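Local atomic coordinates of alpha-galactosidase (Lactobacillus brevis, PDB entry 3MI6), a protein that probably hydrolyses terminal, non-reducing alpha-D-galactose residues from alpha-galactosides such as galactose oligosaccharides, galactomannans and galactolipids. Residues M363-D367 / D474-W478; E525-G531 / Q544-D549. All blocks are in the same frame, centred on the assembly; numbering follows the deposited sequence.

Interaction 1 of 2, residues M363-D367 / D474-W478; sequences MFVLD and DYIKW
Met363 and Tyr475 meet inside the parallel eight-stranded (beta/alpha)8 barrel of this family 36 glycoside hydrolase. Strand 408-413 runs between strands 363-366 and 475-478, so the contact is made by side chains directed into the barrel, not by main-chain bonds. Met363, built as selenomethionine, starts the sequence with a Met-aromatic contact: its SE lies 4.0 Å from the centroid of the Tyr475 ring, above one face and displaced toward the rim. CG anti to the backbone N (chi1 169°) carries the chain across the gap, and a bend at chi3 turns the terminal methyl toward the root of the tyrosine, with CE 3.6 Å from Tyr475 CB. The same methyl brushes Asp474 CB at 4.1 Å; the Asp474 carboxylate itself is turned elsewhere, where OD2 takes the backbone N-H of Phe409. Val365 comes next on the inner side and brings both branches to one corner of the tyrosine ring, CG1 and CG2 each 3.6 Å from Tyr475 CE1, on the same side of the ring plane as the selenium; the approach of CG2 is oblique. Leu333, from strand 333-335, also touches this ring. Beyond the end of the strand the chemistry becomes polar at Asp367, which, like Lys477, is predicted to bind substrate. Its OD1 accepts from Asn335 ND2 as well as from Lys477, so two donors hold one carboxylate oxygen. The lysine reaches it with an extended chain: NZ forms a 3.0 Å salt bridge to Asp367 OD1, approaching on the syn side and 23° out of the carboxylate plane.

Interaction 2 of 2, residues E525-G531 / Q544-D549; sequences ESCASGG and QAWTSD
A single water joins Ser529 to Asp549 across two loops, donating to Ser529 O at 2.8 Å and accepting from Asp549 N at 2.7 Å. Beside this bridge the chains run almost backbone to backbone: Gly530, with no side chain, brings its CA to 3.5 Å from Asp549 N, and its phi/psi of 94°/-128° belongs to a region open essentially to glycine. Trp546 CG, anti to the backbone N, carries the indole toward Gly530 and Cys527; CD1 packs on the glycine CA. On its other flank CD1 meets Cys527 SG at 3.8 Å, an oblique sulfur-aromatic contact. The indole is held by its own segment too: NE1, with its partner almost in the ring plane, donates to Asp549 OD1, while Asp549 OD2 takes Trp200 NE1. The tryptophan thus positions a carboxylate whose second oxygen is gripped from another domain. Deeper in the barrel the segments pair as parallel strands, with Ser526 N bonded to Gln544 O and Trp546 N to Ser526 O at 2.9 Å; Ser526 OG and Ala545 CB lie together on one face of this pair. On the other face the Glu525 side chain crosses that of Gln544 at a slant, and OE2 accepts from Gln544 NE2 at 2.6 Å, from above the carboxylate plane, with carboxylate and amide turned 66° apart. Glu525 OE1 lies 3.7 Å from Trp546 CE3. Strands 523-526 and 544-546 with helix 536-539 form a beta-alpha-beta unit of the TIM barrel, and their C-terminal loops shape the active site: Cys527 is predicted to bind substrate, and Asp549 to be the proton donor.

Both contacts are buried in the same closed barrel, and strands 475-478 and 523-526, one from each, are neighbours in its sheet. Interaction 1 spans the interior between strands that are not adjacent, so side chains alone carry it, grading from apolar to ionic toward the catalytic end. Interaction 2 joins adjacent strands, combines main-chain pairing with loop packing, and uses a water as well. They meet directly: Glu525 N bonds to Ile476 O, a weak hydrogen bond links Tyr475 OH to Glu525 OE2, and Lys477 CE packs on Cys527 SG. Their polar ends converge near Asp479, the predicted nucleophile: Lys477 lies close by, and Asp479 OD1 accepts from Ser529 N.

Interaction 1 of 2, residues M363-D367 / D474-W478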
loop_
_atom_site.group_PDB
_atom_site.type_symbol
_atom_site.label_atom_id
_atom_site.label_comp_id
_atom_site.label_asym_id
_atom_site.label_seq_id
_atom_site.Cartn_x
_atom_site.Cartn_y
_atom_site.Cartn_z
HETATM N N MSE D 363 -32.495 -32.269 -20.140
HETATM C CA MSE D 363 -33.236 -32.483 -18.902
HETATM C C MSE D 363 -34.114 -31.292 -18.586
HETATM O O MSE D 363 -33.699 -30.146 -18.751
HETATM C CB MSE D 363 -32.284 -32.745 -17.729
HETATM C CG MSE D 363 -32.968 -32.719 -16.379
HETATM SE SE MSE D 363 -31.728 -32.790 -14.873
HETATM C CE MSE D 363 -31.219 -34.669 -14.946
ATOM N N PHE D 364 -35.335 -31.564 -18.133
ATOM C CA PHE D 364 -36.234 -30.503 -17.717
ATOM C C PHE D 364 -36.404 -30.585 -16.213
ATOM O O PHE D 364 -36.548 -31.672 -15.676
ATOM C CB PHE D 364 -37.587 -30.613 -18.421
ATOM C CG PHE D 364 -38.544 -29.541 -18.024
ATOM C CD1 PHE D 364 -39.194 -29.595 -16.802
ATOM C CD2 PHE D 364 -38.778 -28.473 -18.846
ATOM C CE1 PHE D 364 -40.059 -28.603 -16.418
ATOM C CE2 PHE D 364 -39.644 -27.482 -18.464
ATOM C CZ PHE D 364 -40.285 -27.546 -17.247
ATOM N N VAL D 365 -36.363 -29.432 -15.548
ATOM C CA VAL D 365 -36.505 -29.344 -14.092
ATOM C C VAL D 365 -37.667 -28.450 -13.655
ATOM O O VAL D 365 -37.554 -27.226 -13.682
ATOM C CB VAL D 365 -35.243 -28.780 -13.415
ATOM C CG1 VAL D 365 -35.404 -28.852 -11.929
ATOM C CG2 VAL D 365 -34.002 -29.528 -13.856
ATOM N N LEU D 366 -38.772 -29.062 -13.237
ATOM C CA LEU D 366 -39.899 -28.315 -12.719
ATOM C C LEU D 366 -39.526 -27.690 -11.365
ATOM O O LEU D 366 -39.089 -28.401 -10.450
ATOM C CB LEU D 366 -41.079 -29.259 -12.572
ATOM C CG LEU D 366 -42.359 -28.739 -11.936
ATOM C CD1 LEU D 366 -42.928 -27.631 -12.766
ATOM C CD2 LEU D 366 -43.355 -29.882 -11.793
ATOM N N ASP D 367 -39.674 -26.371 -11.231
ATOM C CA ASP D 367 -39.250 -25.693 -10.003
ATOM C C ASP D 367 -40.427 -25.431 -9.070
ATOM O O ASP D 367 -41.436 -26.137 -9.112
ATOM C CB ASP D 367 -38.493 -24.384 -10.306
ATOM C CG ASP D 367 -37.390 -24.067 -9.267
ATOM O OD1 ASP D 367 -36.237 -24.538 -9.439
ATOM O OD2 ASP D 367 -37.671 -23.328 -8.296
ATOM N N ASP D 474 -34.984 -38.176 -12.032
ATOM C CA ASP D 474 -33.589 -38.354 -12.357
ATOM C C ASP D 474 -32.757 -37.423 -11.503
ATOM O O ASP D 474 -31.536 -37.580 -11.407
ATOM C CB ASP D 474 -33.352 -38.044 -13.827
ATOM C CG ASP D 474 -33.991 -39.054 -14.730
ATOM O OD1 ASP D 474 -33.480 -40.194 -14.780
ATOM O OD2 ASP D 474 -35.002 -38.704 -15.378
ATOM N N TYR D 475 -33.433 -36.474 -10.861
ATOM C CA TYR D 475 -32.772 -35.287 -10.328
ATOM C C TYR D 475 -33.711 -34.540 -9.398
ATOM O O TYR D 475 -34.913 -34.476 -9.637
ATOM C CB TYR D 475 -32.373 -34.400 -11.511
ATOM C CG TYR D 475 -31.927 -32.977 -11.237
ATOM C CD1 TYR D 475 -32.845 -31.967 -11.041
ATOM C CD2 TYR D 475 -30.583 -32.630 -11.275
ATOM C CE1 TYR D 475 -32.435 -30.656 -10.834
ATOM C CE2 TYR D 475 -30.163 -31.323 -11.073
ATOM C CZ TYR D 475 -31.092 -30.337 -10.854
ATOM O OH TYR D 475 -30.676 -29.031 -10.648
ATOM N N ILE D 476 -33.151 -33.981 -8.337
ATOM C CA ILE D 476 -33.909 -33.189 -7.383
ATOM C C ILE D 476 -33.124 -31.917 -7.026
ATOM O O ILE D 476 -31.940 -31.958 -6.696
ATOM C CB ILE D 476 -34.270 -34.027 -6.118
ATOM C CG1 ILE D 476 -35.555 -34.827 -6.358
ATOM C CG2 ILE D 476 -34.446 -33.151 -4.910
ATOM C CD1 ILE D 476 -35.854 -35.838 -5.290
ATOM N N LYS D 477 -33.779 -30.775 -7.149
ATOM C CA LYS D 477 -33.225 -29.542 -6.637
ATOM C C LYS D 477 -33.750 -29.408 -5.212
ATOM O O LYS D 477 -34.950 -29.278 -4.984
ATOM C CB LYS D 477 -33.654 -28.358 -7.509
ATOM C CG LYS D 477 -32.894 -27.052 -7.265
ATOM C CD LYS D 477 -33.423 -25.971 -8.222
ATOM C CE LYS D 477 -32.879 -24.578 -7.920
ATOM N NZ LYS D 477 -33.464 -23.507 -8.808
ATOM N N TRP D 478 -32.835 -29.472 -4.256
ATOM C CA TRP D 478 -33.169 -29.412 -2.840
ATOM C C TRP D 478 -32.757 -28.049 -2.279
ATOM O O TRP D 478 -31.586 -27.803 -1.963
ATOM C CB TRP D 478 -32.465 -30.562 -2.116
ATOM C CG TRP D 478 -32.534 -30.567 -0.618
ATOM C CD1 TRP D 478 -32.706 -29.498 0.205
ATOM C CD2 TRP D 478 -32.383 -31.707 0.235
ATOM N NE1 TRP D 478 -32.682 -29.898 1.522
ATOM C CE2 TRP D 478 -32.480 -31.249 1.569
ATOM C CE3 TRP D 478 -32.172 -33.072 0.002
ATOM C CZ2 TRP D 478 -32.378 -32.103 2.663
ATOM C CZ3 TRP D 478 -32.066 -33.921 1.093
ATOM C CH2 TRP D 478 -32.171 -33.435 2.406
#

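Interaction 2 of 2, residues E525-G531 / Q544-D549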
loop_
_atom_site.group_PDB
_atom_site.type_symbol
_atom_site.label_atom_id
_atom_site.label_comp_id
_atom_site.label_asym_id
_atom_site.label_seq_id
_atom_site.Cartn_x
_atom_site.Cartn_y
_atom_site.Cartn_z
ATOM N N GLU D 525 -28.931 -31.702 -6.883
ATOM C CA GLU D 525 -28.342 -30.371 -6.908
ATOM C C GLU D 525 -28.725 -29.699 -5.609
ATOM O O GLU D 525 -29.892 -29.495 -5.337
ATOM C CB GLU D 525 -28.804 -29.539 -8.125
ATOM C CG GLU D 525 -28.089 -28.171 -8.230
ATOM C CD GLU D 525 -27.971 -27.593 -9.667
ATOM O OE1 GLU D 525 -27.980 -26.340 -9.800
ATOM O OE2 GLU D 525 -27.852 -28.363 -10.659
ATOM N N SER D 526 -27.725 -29.396 -4.796
ATOM C CA SER D 526 -27.924 -28.696 -3.535
ATOM C C SER D 526 -28.259 -27.214 -3.787
ATOM O O SER D 526 -27.844 -26.630 -4.799
ATOM C CB SER D 526 -26.677 -28.855 -2.672
ATOM O OG SER D 526 -26.191 -27.601 -2.273
ATOM N N CYS D 527 -29.034 -26.605 -2.894
ATOM C CA CYS D 527 -29.417 -25.213 -3.084
ATOM C C CYS D 527 -29.731 -24.560 -1.756
ATOM O O CYS D 527 -30.142 -25.230 -0.823
ATOM C CB CYS D 527 -30.628 -25.124 -4.013
ATOM S SG CYS D 527 -31.061 -23.454 -4.550
ATOM N N ALA D 528 -29.519 -23.253 -1.674
ATOM C CA ALA D 528 -29.878 -22.473 -0.488
ATOM C C ALA D 528 -29.997 -21.008 -0.878
ATOM O O ALA D 528 -29.110 -20.209 -0.563
ATOM C CB ALA D 528 -28.851 -22.645 0.622
ATOM N N SER D 529 -31.093 -20.664 -1.560
ATOM C CA SER D 529 -31.273 -19.321 -2.097
ATOM C C SER D 529 -30.063 -18.989 -2.964
ATOM O O SER D 529 -29.539 -17.873 -2.928
ATOM C CB SER D 529 -31.388 -18.293 -0.964
ATOM O OG SER D 529 -32.691 -18.248 -0.430
ATOM N N GLY D 530 -29.615 -19.962 -3.746
ATOM C CA GLY D 530 -28.339 -19.842 -4.425
ATOM C C GLY D 530 -27.289 -20.486 -3.556
ATOM O O GLY D 530 -27.471 -21.619 -3.126
ATOM N N GLY D 531 -26.210 -19.771 -3.262
ATOM C CA GLY D 531 -25.062 -20.395 -2.616
ATOM C C GLY D 531 -24.926 -20.255 -1.107
ATOM O O GLY D 531 -23.826 -20.089 -0.596
ATOM N N GLN D 544 -23.109 -31.224 -6.986
ATOM C CA GLN D 544 -23.130 -29.866 -7.526
ATOM C C GLN D 544 -24.095 -28.971 -6.763
ATOM O O GLN D 544 -25.098 -29.444 -6.238
ATOM C CB GLN D 544 -23.476 -29.877 -9.014
ATOM C CG GLN D 544 -24.911 -30.202 -9.333
ATOM C CD GLN D 544 -25.060 -30.538 -10.791
ATOM O OE1 GLN D 544 -24.161 -31.126 -11.391
ATOM N NE2 GLN D 544 -26.184 -30.157 -11.380
ATOM N N ALA D 545 -23.785 -27.680 -6.700
ATOM C CA ALA D 545 -24.650 -26.746 -5.999
ATOM C C ALA D 545 -25.105 -25.648 -6.948
ATOM O O ALA D 545 -24.428 -25.368 -7.936
ATOM C CB ALA D 545 -23.930 -26.157 -4.796
ATOM N N TRP D 546 -26.266 -25.054 -6.672
ATOM C CA TRP D 546 -26.710 -23.855 -7.386
ATOM C C TRP D 546 -25.914 -22.668 -6.832
ATOM O O TRP D 546 -26.179 -22.192 -5.731
ATOM C CB TRP D 546 -28.218 -23.653 -7.208
ATOM C CG TRP D 546 -28.758 -22.444 -7.926
ATOM C CD1 TRP D 546 -29.557 -21.465 -7.406
ATOM C CD2 TRP D 546 -28.516 -22.075 -9.294
ATOM N NE1 TRP D 546 -29.839 -20.516 -8.370
ATOM C CE2 TRP D 546 -29.214 -20.869 -9.534
ATOM C CE3 TRP D 546 -27.788 -22.655 -10.341
ATOM C CZ2 TRP D 546 -29.200 -20.237 -10.774
ATOM C CZ3 TRP D 546 -27.774 -22.022 -11.568
ATOM C CH2 TRP D 546 -28.474 -20.822 -11.775
ATOM N N THR D 547 -24.933 -22.200 -7.596
ATOM C CA THR D 547 -23.889 -21.323 -7.063
ATOM C C THR D 547 -24.386 -19.987 -6.519
ATOM O O THR D 547 -23.973 -19.553 -5.446
ATOM C CB THR D 547 -22.814 -21.067 -8.122
ATOM O OG1 THR D 547 -22.593 -22.279 -8.849
ATOM C CG2 THR D 547 -21.502 -20.602 -7.479
ATOM N N SER D 548 -25.251 -19.328 -7.277
ATOM C CA SER D 548 -25.864 -18.083 -6.837
ATOM C C SER D 548 -27.222 -17.924 -7.500
ATOM O O SER D 548 -27.413 -18.366 -8.624
ATOM C CB SER D 548 -24.973 -16.888 -7.207
ATOM O OG SER D 548 -25.527 -15.673 -6.727
ATOM N N ASP D 549 -28.157 -17.298 -6.802
ATOM C CA ASP D 549 -29.397 -16.872 -7.422
ATOM C C ASP D 549 -29.130 -15.784 -8.443
ATOM O O ASP D 549 -29.912 -15.579 -9.375
ATOM C CB ASP D 549 -30.381 -16.358 -6.386
ATOM C CG ASP D 549 -31.404 -17.391 -6.010
ATOM O OD1 ASP D 549 -31.537 -18.366 -6.781
ATOM O OD2 ASP D 549 -32.061 -17.230 -4.945
HETATM O O HOH W 1 -27.849 -16.219 -4.396
#